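PDB 3NZP: arginine decarboxylase from Campylobacter jejuni subsp. jejuni, which probably decarboxylates arginine to agmatine, using pyridoxal 5'-phosphate and magnesium, as a step in polyamine and spermidine biosynthesis. Local coordinates for residues Y75-A81 with E314-I319; F227-F232 with N265-L271; A334-F340 with E438-F444. All coordinates share one frame; numbering follows the deposited sequence.

Interaction 1 of 3, residues Y75-A81 with E314-I319; sequences YKGGFNA and EPDIFI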
# COMPACT_ATOMS: atom_id res chain seq x y z
N TYR B 75 -28.24 -31.89 -5.14
CA TYR B 75 -27.57 -31.73 -3.83
C TYR B 75 -28.58 -31.38 -2.72
O TYR B 75 -29.31 -30.40 -2.81
CB TYR B 75 -26.50 -30.63 -3.93
CG TYR B 75 -25.52 -30.63 -2.78
CD1 TYR B 75 -25.63 -29.73 -1.72
CD2 TYR B 75 -24.48 -31.57 -2.73
CE1 TYR B 75 -24.74 -29.76 -0.64
CE2 TYR B 75 -23.59 -31.61 -1.67
CZ TYR B 75 -23.72 -30.70 -0.63
OH TYR B 75 -22.83 -30.75 0.42
N LYS B 76 -28.62 -32.19 -1.67
CA LYS B 76 -29.57 -31.96 -0.58
C LYS B 76 -29.16 -30.84 0.37
O LYS B 76 -30.01 -30.17 0.96
CB LYS B 76 -29.80 -33.26 0.20
CG LYS B 76 -30.51 -34.35 -0.61
CD LYS B 76 -30.31 -35.77 -0.03
CE LYS B 76 -28.83 -36.24 -0.10
NZ LYS B 76 -28.52 -37.66 0.31
N GLY B 77 -27.85 -30.63 0.51
CA GLY B 77 -27.36 -29.59 1.40
C GLY B 77 -27.71 -28.21 0.90
O GLY B 77 -27.98 -28.03 -0.30
N GLY B 78 -27.71 -27.24 1.80
CA GLY B 78 -28.04 -25.89 1.42
C GLY B 78 -26.81 -25.07 1.09
O GLY B 78 -25.67 -25.53 1.29
N PHE B 79 -27.04 -23.86 0.60
CA PHE B 79 -25.98 -22.93 0.23
C PHE B 79 -26.18 -21.57 0.84
O PHE B 79 -27.30 -21.09 0.95
CB PHE B 79 -25.90 -22.79 -1.28
CG PHE B 79 -25.06 -21.63 -1.74
CD1 PHE B 79 -25.65 -20.40 -2.02
CD2 PHE B 79 -23.69 -21.78 -1.88
CE1 PHE B 79 -24.87 -19.32 -2.45
CE2 PHE B 79 -22.90 -20.71 -2.31
CZ PHE B 79 -23.49 -19.48 -2.60
N ASN B 80 -25.08 -20.93 1.21
CA ASN B 80 -25.12 -19.60 1.80
C ASN B 80 -23.85 -18.82 1.50
O ASN B 80 -22.74 -19.36 1.57
CB ASN B 80 -25.32 -19.70 3.31
CG ASN B 80 -26.42 -18.81 3.81
OD1 ASN B 80 -27.53 -19.28 4.11
ND2 ASN B 80 -26.15 -17.49 3.88
N ALA B 81 -24.04 -17.55 1.17
CA ALA B 81 -22.93 -16.65 0.85
C ALA B 81 -22.67 -15.66 1.98
O ALA B 81 -23.59 -15.15 2.62
CB ALA B 81 -23.24 -15.88 -0.43
N GLU B 314 -24.89 -34.74 3.40
CA GLU B 314 -24.34 -33.73 2.50
C GLU B 314 -24.33 -32.41 3.28
O GLU B 314 -25.38 -31.93 3.70
CB GLU B 314 -25.20 -33.60 1.25
CG GLU B 314 -25.10 -34.77 0.29
CD GLU B 314 -25.96 -34.58 -0.95
OE1 GLU B 314 -25.80 -35.36 -1.91
OE2 GLU B 314 -26.79 -33.65 -0.96
N PRO B 315 -23.14 -31.82 3.49
CA PRO B 315 -22.97 -30.55 4.23
C PRO B 315 -23.57 -29.31 3.58
O PRO B 315 -23.91 -29.30 2.40
CB PRO B 315 -21.45 -30.45 4.36
CG PRO B 315 -20.99 -31.04 3.06
CD PRO B 315 -21.84 -32.28 2.96
N ASP B 316 -23.71 -28.25 4.37
CA ASP B 316 -24.23 -26.99 3.86
C ASP B 316 -23.05 -26.23 3.32
O ASP B 316 -22.01 -26.13 3.96
CB ASP B 316 -24.91 -26.20 4.97
CG ASP B 316 -26.32 -26.70 5.26
OD1 ASP B 316 -26.80 -26.53 6.40
OD2 ASP B 316 -26.96 -27.26 4.33
N ILE B 317 -23.20 -25.69 2.12
CA ILE B 317 -22.12 -24.95 1.51
C ILE B 317 -22.09 -23.50 1.93
O ILE B 317 -23.10 -22.81 1.86
CB ILE B 317 -22.22 -25.03 -0.01
CG1 ILE B 317 -22.16 -26.49 -0.46
CG2 ILE B 317 -21.13 -24.20 -0.64
CD1 ILE B 317 -22.41 -26.70 -1.92
N PHE B 318 -20.92 -23.03 2.38
CA PHE B 318 -20.73 -21.64 2.79
C PHE B 318 -19.51 -21.06 2.09
O PHE B 318 -18.40 -21.58 2.26
CB PHE B 318 -20.50 -21.53 4.29
CG PHE B 318 -21.73 -21.28 5.09
CD1 PHE B 318 -22.68 -22.28 5.26
CD2 PHE B 318 -21.95 -20.04 5.68
CE1 PHE B 318 -23.83 -22.05 6.01
CE2 PHE B 318 -23.10 -19.81 6.43
CZ PHE B 318 -24.04 -20.81 6.59
N ILE B 319 -19.69 -19.99 1.31
CA ILE B 319 -18.55 -19.36 0.64
C ILE B 319 -18.41 -17.92 1.12
O ILE B 319 -19.41 -17.26 1.41
CB ILE B 319 -18.68 -19.34 -0.89
CG1 ILE B 319 -19.84 -18.45 -1.30
CG2 ILE B 319 -18.91 -20.72 -1.44
CD1 ILE B 319 -19.87 -18.19 -2.76

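Interaction 2 of 3, residues F227-F232 with N265-L271; sequences FTMIHF and NLKAINL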
# COMPACT_ATOMS: atom_id res chain seq x y z
N PHE B 227 -20.66 -26.55 17.91
CA PHE B 227 -19.82 -26.87 16.76
C PHE B 227 -20.72 -27.15 15.55
O PHE B 227 -21.25 -28.24 15.40
CB PHE B 227 -18.96 -28.08 17.10
CG PHE B 227 -17.99 -28.45 16.02
CD1 PHE B 227 -17.58 -27.51 15.08
CD2 PHE B 227 -17.47 -29.74 15.95
CE1 PHE B 227 -16.66 -27.85 14.08
CE2 PHE B 227 -16.56 -30.09 14.95
CZ PHE B 227 -16.16 -29.14 14.01
N THR B 228 -20.89 -26.16 14.68
CA THR B 228 -21.74 -26.35 13.51
C THR B 228 -21.07 -26.28 12.14
O THR B 228 -21.68 -26.70 11.15
CB THR B 228 -22.90 -25.36 13.52
OG1 THR B 228 -22.39 -24.02 13.56
CG2 THR B 228 -23.76 -25.60 14.73
N MSE B 229 -19.86 -25.74 12.06
CA MSE B 229 -19.17 -25.68 10.77
C MSE B 229 -17.66 -25.61 10.86
O MSE B 229 -17.10 -25.15 11.86
CB MSE B 229 -19.65 -24.49 9.92
CG MSE B 229 -19.22 -23.13 10.43
SE MSE B 229 -19.28 -21.69 9.08
CE MSE B 229 -21.19 -21.57 8.73
N ILE B 230 -17.01 -26.12 9.82
CA ILE B 230 -15.56 -26.08 9.70
C ILE B 230 -15.29 -25.07 8.58
O ILE B 230 -16.09 -24.92 7.66
CB ILE B 230 -14.92 -27.44 9.30
CG1 ILE B 230 -15.47 -27.93 7.98
CG2 ILE B 230 -15.20 -28.48 10.33
CD1 ILE B 230 -14.74 -29.16 7.54
N HIS B 231 -14.16 -24.38 8.67
CA HIS B 231 -13.81 -23.37 7.69
C HIS B 231 -12.34 -23.44 7.32
O HIS B 231 -11.51 -23.83 8.15
CB HIS B 231 -14.16 -21.98 8.28
CG HIS B 231 -13.53 -20.82 7.58
ND1 HIS B 231 -12.34 -20.25 7.99
CD2 HIS B 231 -13.92 -20.11 6.49
CE1 HIS B 231 -12.02 -19.25 7.19
NE2 HIS B 231 -12.97 -19.14 6.27
N PHE B 232 -12.03 -23.11 6.07
CA PHE B 232 -10.65 -23.08 5.59
C PHE B 232 -10.53 -21.92 4.59
O PHE B 232 -11.53 -21.55 3.95
CB PHE B 232 -10.27 -24.43 4.94
CG PHE B 232 -10.95 -24.72 3.63
CD1 PHE B 232 -10.43 -24.23 2.44
CD2 PHE B 232 -12.11 -25.49 3.59
CE1 PHE B 232 -11.06 -24.50 1.22
CE2 PHE B 232 -12.74 -25.76 2.37
CZ PHE B 232 -12.22 -25.27 1.19
N ASN B 265 -23.80 -31.86 15.25
CA ASN B 265 -24.30 -30.57 14.83
C ASN B 265 -23.49 -29.96 13.69
O ASN B 265 -23.90 -28.97 13.09
CB ASN B 265 -24.33 -29.62 16.00
CG ASN B 265 -25.72 -29.16 16.31
OD1 ASN B 265 -26.46 -28.75 15.41
ND2 ASN B 265 -26.09 -29.23 17.58
N LEU B 266 -22.34 -30.55 13.42
CA LEU B 266 -21.49 -30.09 12.34
C LEU B 266 -22.20 -30.41 11.03
O LEU B 266 -22.24 -31.56 10.59
CB LEU B 266 -20.14 -30.78 12.40
CG LEU B 266 -19.21 -30.60 11.20
CD1 LEU B 266 -19.02 -29.13 10.87
CD2 LEU B 266 -17.88 -31.27 11.53
N LYS B 267 -22.76 -29.38 10.41
CA LYS B 267 -23.51 -29.55 9.18
C LYS B 267 -23.17 -28.55 8.08
O LYS B 267 -23.95 -28.37 7.13
CB LYS B 267 -25.00 -29.49 9.48
CG LYS B 267 -25.45 -30.53 10.49
CD LYS B 267 -26.97 -30.52 10.64
CE LYS B 267 -27.43 -31.54 11.65
NZ LYS B 267 -28.91 -31.66 11.57
N ALA B 268 -22.02 -27.91 8.18
CA ALA B 268 -21.64 -26.96 7.15
C ALA B 268 -20.14 -26.85 6.96
O ALA B 268 -19.36 -27.08 7.88
CB ALA B 268 -22.23 -25.58 7.44
N ILE B 269 -19.75 -26.51 5.74
CA ILE B 269 -18.36 -26.32 5.41
C ILE B 269 -18.22 -24.94 4.78
O ILE B 269 -18.97 -24.57 3.86
CB ILE B 269 -17.86 -27.40 4.42
CG1 ILE B 269 -17.83 -28.77 5.09
CG2 ILE B 269 -16.46 -27.07 3.97
CD1 ILE B 269 -17.30 -29.88 4.21
N ASN B 270 -17.29 -24.16 5.31
CA ASN B 270 -17.05 -22.81 4.82
C ASN B 270 -15.79 -22.84 3.97
O ASN B 270 -14.69 -23.01 4.50
CB ASN B 270 -16.86 -21.85 6.00
CG ASN B 270 -16.94 -20.40 5.60
OD1 ASN B 270 -16.29 -19.97 4.63
ND2 ASN B 270 -17.72 -19.62 6.34
N LEU B 271 -15.95 -22.68 2.65
CA LEU B 271 -14.82 -22.70 1.72
C LEU B 271 -13.98 -21.43 1.77
O LEU B 271 -12.88 -21.39 1.24
CB LEU B 271 -15.31 -22.85 0.29
CG LEU B 271 -16.31 -23.96 0.09
CD1 LEU B 271 -16.73 -23.99 -1.37
CD2 LEU B 271 -15.68 -25.27 0.52

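Interaction 3 of 3, residues A334-F340 with E438-F444; sequences APVLELF and ERYLVNF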
# COMPACT_ATOMS: atom_id res chain seq x y z
N ALA B 334 -11.33 9.39 -14.23
CA ALA B 334 -10.37 10.47 -14.05
C ALA B 334 -10.11 11.17 -15.39
O ALA B 334 -9.77 10.52 -16.37
CB ALA B 334 -9.07 9.93 -13.49
N PRO B 335 -10.28 12.50 -15.44
CA PRO B 335 -10.06 13.26 -16.67
C PRO B 335 -8.58 13.41 -17.02
O PRO B 335 -7.73 13.50 -16.14
CB PRO B 335 -10.72 14.61 -16.35
CG PRO B 335 -10.47 14.76 -14.90
CD PRO B 335 -10.76 13.38 -14.35
N VAL B 336 -8.27 13.41 -18.32
CA VAL B 336 -6.89 13.55 -18.74
C VAL B 336 -6.47 15.01 -18.66
O VAL B 336 -6.99 15.83 -19.40
CB VAL B 336 -6.66 13.09 -20.19
CG1 VAL B 336 -5.17 13.04 -20.48
CG2 VAL B 336 -7.29 11.74 -20.42
N LEU B 337 -5.54 15.32 -17.76
CA LEU B 337 -5.07 16.69 -17.59
C LEU B 337 -4.18 17.15 -18.72
O LEU B 337 -4.52 18.12 -19.40
CB LEU B 337 -4.30 16.82 -16.28
CG LEU B 337 -5.12 16.39 -15.07
CD1 LEU B 337 -4.26 16.38 -13.80
CD2 LEU B 337 -6.29 17.33 -14.93
N GLU B 338 -3.04 16.51 -18.93
CA GLU B 338 -2.16 16.90 -20.03
C GLU B 338 -1.83 15.74 -20.94
O GLU B 338 -2.10 14.58 -20.61
CB GLU B 338 -0.86 17.52 -19.51
CG GLU B 338 -0.94 19.01 -19.19
CD GLU B 338 0.40 19.59 -18.76
OE1 GLU B 338 0.85 19.28 -17.63
OE2 GLU B 338 1.00 20.34 -19.55
N LEU B 339 -1.24 16.05 -22.08
CA LEU B 339 -0.87 15.03 -23.06
C LEU B 339 0.60 15.14 -23.44
O LEU B 339 0.94 15.71 -24.48
CB LEU B 339 -1.72 15.18 -24.32
CG LEU B 339 -2.52 13.98 -24.83
CD1 LEU B 339 -1.64 12.74 -24.86
CD2 LEU B 339 -3.72 13.77 -23.92
N PHE B 340 1.48 14.60 -22.60
CA PHE B 340 2.91 14.64 -22.88
C PHE B 340 3.28 13.67 -23.98
O PHE B 340 3.25 12.46 -23.77
CB PHE B 340 3.70 14.30 -21.63
CG PHE B 340 3.58 15.32 -20.55
CD1 PHE B 340 4.36 15.22 -19.40
CD2 PHE B 340 2.70 16.39 -20.67
CE1 PHE B 340 4.27 16.18 -18.40
CE2 PHE B 340 2.60 17.35 -19.68
CZ PHE B 340 3.38 17.25 -18.54
N GLU B 438 2.26 8.62 -26.81
CA GLU B 438 2.00 9.71 -25.86
C GLU B 438 1.74 9.20 -24.45
O GLU B 438 1.26 8.09 -24.25
CB GLU B 438 0.81 10.54 -26.32
CG GLU B 438 0.99 11.19 -27.68
CD GLU B 438 -0.18 12.05 -28.07
OE1 GLU B 438 -1.32 11.53 -28.05
OE2 GLU B 438 0.04 13.23 -28.41
N ARG B 439 2.05 10.05 -23.47
CA ARG B 439 1.85 9.74 -22.06
C ARG B 439 0.71 10.61 -21.56
O ARG B 439 0.86 11.83 -21.48
CB ARG B 439 3.12 10.06 -21.27
CG ARG B 439 4.23 9.05 -21.48
CD ARG B 439 5.44 9.61 -22.21
NE ARG B 439 6.66 9.38 -21.44
CZ ARG B 439 7.88 9.24 -21.96
NH1 ARG B 439 8.07 9.32 -23.27
NH2 ARG B 439 8.92 9.04 -21.15
N TYR B 440 -0.42 9.99 -21.24
CA TYR B 440 -1.60 10.71 -20.76
C TYR B 440 -1.57 10.91 -19.25
O TYR B 440 -1.56 9.94 -18.49
CB TYR B 440 -2.89 9.99 -21.14
CG TYR B 440 -3.12 9.84 -22.63
CD1 TYR B 440 -2.25 9.08 -23.42
CD2 TYR B 440 -4.22 10.44 -23.25
CE1 TYR B 440 -2.47 8.93 -24.79
CE2 TYR B 440 -4.44 10.30 -24.61
CZ TYR B 440 -3.57 9.54 -25.37
OH TYR B 440 -3.79 9.38 -26.72
N LEU B 441 -1.56 12.17 -18.83
CA LEU B 441 -1.53 12.53 -17.43
C LEU B 441 -2.97 12.56 -16.91
O LEU B 441 -3.74 13.44 -17.29
CB LEU B 441 -0.89 13.90 -17.28
CG LEU B 441 -0.76 14.42 -15.85
CD1 LEU B 441 0.30 13.62 -15.12
CD2 LEU B 441 -0.41 15.90 -15.87
N VAL B 442 -3.32 11.61 -16.05
CA VAL B 442 -4.68 11.53 -15.50
C VAL B 442 -4.77 12.12 -14.11
O VAL B 442 -3.92 11.86 -13.25
CB VAL B 442 -5.19 10.08 -15.42
CG1 VAL B 442 -6.69 10.04 -15.64
CG2 VAL B 442 -4.47 9.20 -16.42
N ASN B 443 -5.82 12.89 -13.89
CA ASN B 443 -6.05 13.54 -12.61
C ASN B 443 -6.50 12.57 -11.53
O ASN B 443 -7.67 12.53 -11.17
CB ASN B 443 -7.11 14.63 -12.78
CG ASN B 443 -7.18 15.57 -11.59
OD1 ASN B 443 -8.07 16.42 -11.51
ND2 ASN B 443 -6.23 15.43 -10.65
N PHE B 444 -5.57 11.78 -11.01
CA PHE B 444 -5.91 10.85 -9.95
C PHE B 444 -4.62 10.34 -9.37
O PHE B 444 -3.54 10.75 -9.78
CB PHE B 444 -6.75 9.69 -10.48
CG PHE B 444 -5.95 8.64 -11.16
CD1 PHE B 444 -5.19 8.94 -12.28
CD2 PHE B 444 -5.93 7.34 -10.66
CE1 PHE B 444 -4.42 7.96 -12.92
CE2 PHE B 444 -5.16 6.35 -11.28
CZ PHE B 444 -4.40 6.67 -12.42

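Interaction 1 of 3, residues Y75-A81 with E314-I319
Gly78 N donates to Asp316 OD2 at 2.6 Å, and Gly78 O receives Ile317 N, also at 2.6 Å. This is where a TIM barrel closes, the first strand, 79-84, lying parallel to the eighth, 316-319. The carboxylate of Asp316 is met on its anti side, somewhat out of its plane. Its oxygen stands where the parallel pattern would put Pro315 O, a carbonyl used instead by Tyr75. Beyond it the regular pattern follows, Asn80 N bonding to Ile317 O at 2.8 Å and Asn80 O receiving Ile319 N at 3.1 Å.

At the N-terminal end of the pair, the Tyr75 ring is turned in with CG opposite the backbone N (chi1 -165°). From there Tyr75 OH donates a hydrogen bond to Pro315 O (2.7 Å), the acceptor lying at the ring's edge. The Glu314 carboxylate stacks, offset toward the rim, over one face of this ring, the two planes only 8° apart. Glu314 OE2 also accepts Lys76 N, though the bond is modelled too short for its length to be trusted. Lys76 NZ stays beyond salt-bridge range of Glu314 OE1.

Phe79, Ile317 and Ile319 turn to the helix layer. The Phe79 ring presents its edge to both isoleucines, with CD2 3.7 Å from Ile317 CG2; Phe66 and Tyr63 of helix 52-72 pack on this ring from outside. Asn80 and Phe318 turn inward, where both touch Pro128 of strand 128-131. They run alongside each other, the amide roughly parallel to the ring. Asn80 ND2 is bonded to Asn105 O, while Asn80 CB sits 3.8 Å from the centroid of the Phe318 ring, in a CH-pi contact over its face.

Interaction 2 of 3, residues F227-F232 with N265-L271
Thr228 O takes two donors from the turn into the next strand, Lys267 N at 3.0 Å and, weakly, Ala268 N. This parallel pair is the sixth and seventh strands of the TIM barrel, joined by helix 242-260 in a beta-alpha-beta crossover. Farther along, three single bonds continue the pairing: Ile230 N to Ala268 O, Asn270 N to Ile230 O at 2.7 Å, and Phe232 N to Asn270 O at 3.1 Å.

Near the cofactor, Asn270 and His231 find their polar partners outside the pair. His231 lines the pyridoxal phosphate pocket; with CG opposite its backbone N (chi1 164°), its ring lies alongside Asn270, whose amide is nearly perpendicular to the imidazole (84°). Asn270 OD1 accepts Gly272 N and ND2 donates to Glu320 OE2, while the other oxygen of Glu320, OE1, makes a weak hydrogen bond with His231 NE2. Asn270 and the histidine thus share one carboxylate.

On the opposite face, Ile230 CG1 meets Ile269 CG1 at 3.8 Å. At the N-terminal end of the pair, Leu266 CD2 reaches Phe227 CZ. At the C-terminal end the Phe232 ring covers the backbone of Leu271, whose CA lies 4.0 Å from the ring centroid, and Phe232 CE2 touches Leu271 CD2 at 3.5 Å.

Interaction 3 of 3, residues A334-F340 with E438-F444
Leu337 and Glu338 both face Leu441, a classic beta bulge in an antiparallel pair of the beta domain that accompanies the barrel in this decarboxylase family. Leu337 N donates to Leu441 O at 2.6 Å in a bent bond (136° at the hydrogen), and Glu338 O receives Leu441 N at 3.0 Å. Bonds from Asn443 N to Pro335 O and from Arg439 N to Phe340 O, the latter 2.7 Å long, bracket the bulge; Phe340 N returns only a weak bond to Arg439 O.

On the face of Val336, Leu339 and Tyr440, the methyl CD1 of Leu339 sits squarely over the Tyr440 ring, 3.6 Å from its centroid. Leu339 CD2 sits over the rim on the same face, 3.4 Å from Tyr440 CD2. Val336 CG1 comes to the same ring at its edge. Glu438 crosses Leu339 at about a right angle, its CB 3.6 Å from Leu339 CD1.

Across the sheet Leu441 lies alongside Glu338: with CG opposite the backbone N (chi1 -179°), Leu441 CD2 is carried to Glu338 CB (4.0 Å). Phe134 of the second subunit packs on Leu441, and Asn161 of that subunit on Glu338, so this face belongs to the dimer contact.

Farther out, Tyr440 OH is hydrogen-bonded to His500 O, and strand 479-480 pairs with 438-442 through Trp479. Past the strand the chain bends in an inverse gamma turn centred on Asn443, whose CB rests against Leu337 CD1 at 3.5 Å.

How the interactions relate
Starting at the N-terminal side, the segment 75-81 enters the first barrel strand and meets its partner strand only after the other strands of the barrel have passed. Interaction 2 closes first, a short loop around helix 242-260, and is nested inside the long loop that interaction 1 closes when 314-319 returns beside 79-81. The two contacts adjoin: strands 268-272 and 316-319 are neighbours, with probable hydrogen bonds such as Phe318 O to Leu271 N. Interaction 3 follows in series. Its loop contains the helices 357-368, 374-392 and 399-420, matching the family's helical bundle domain, and closes in the beta domain, about 30 Å from interaction 1 between nearest atoms and across the chain's centre.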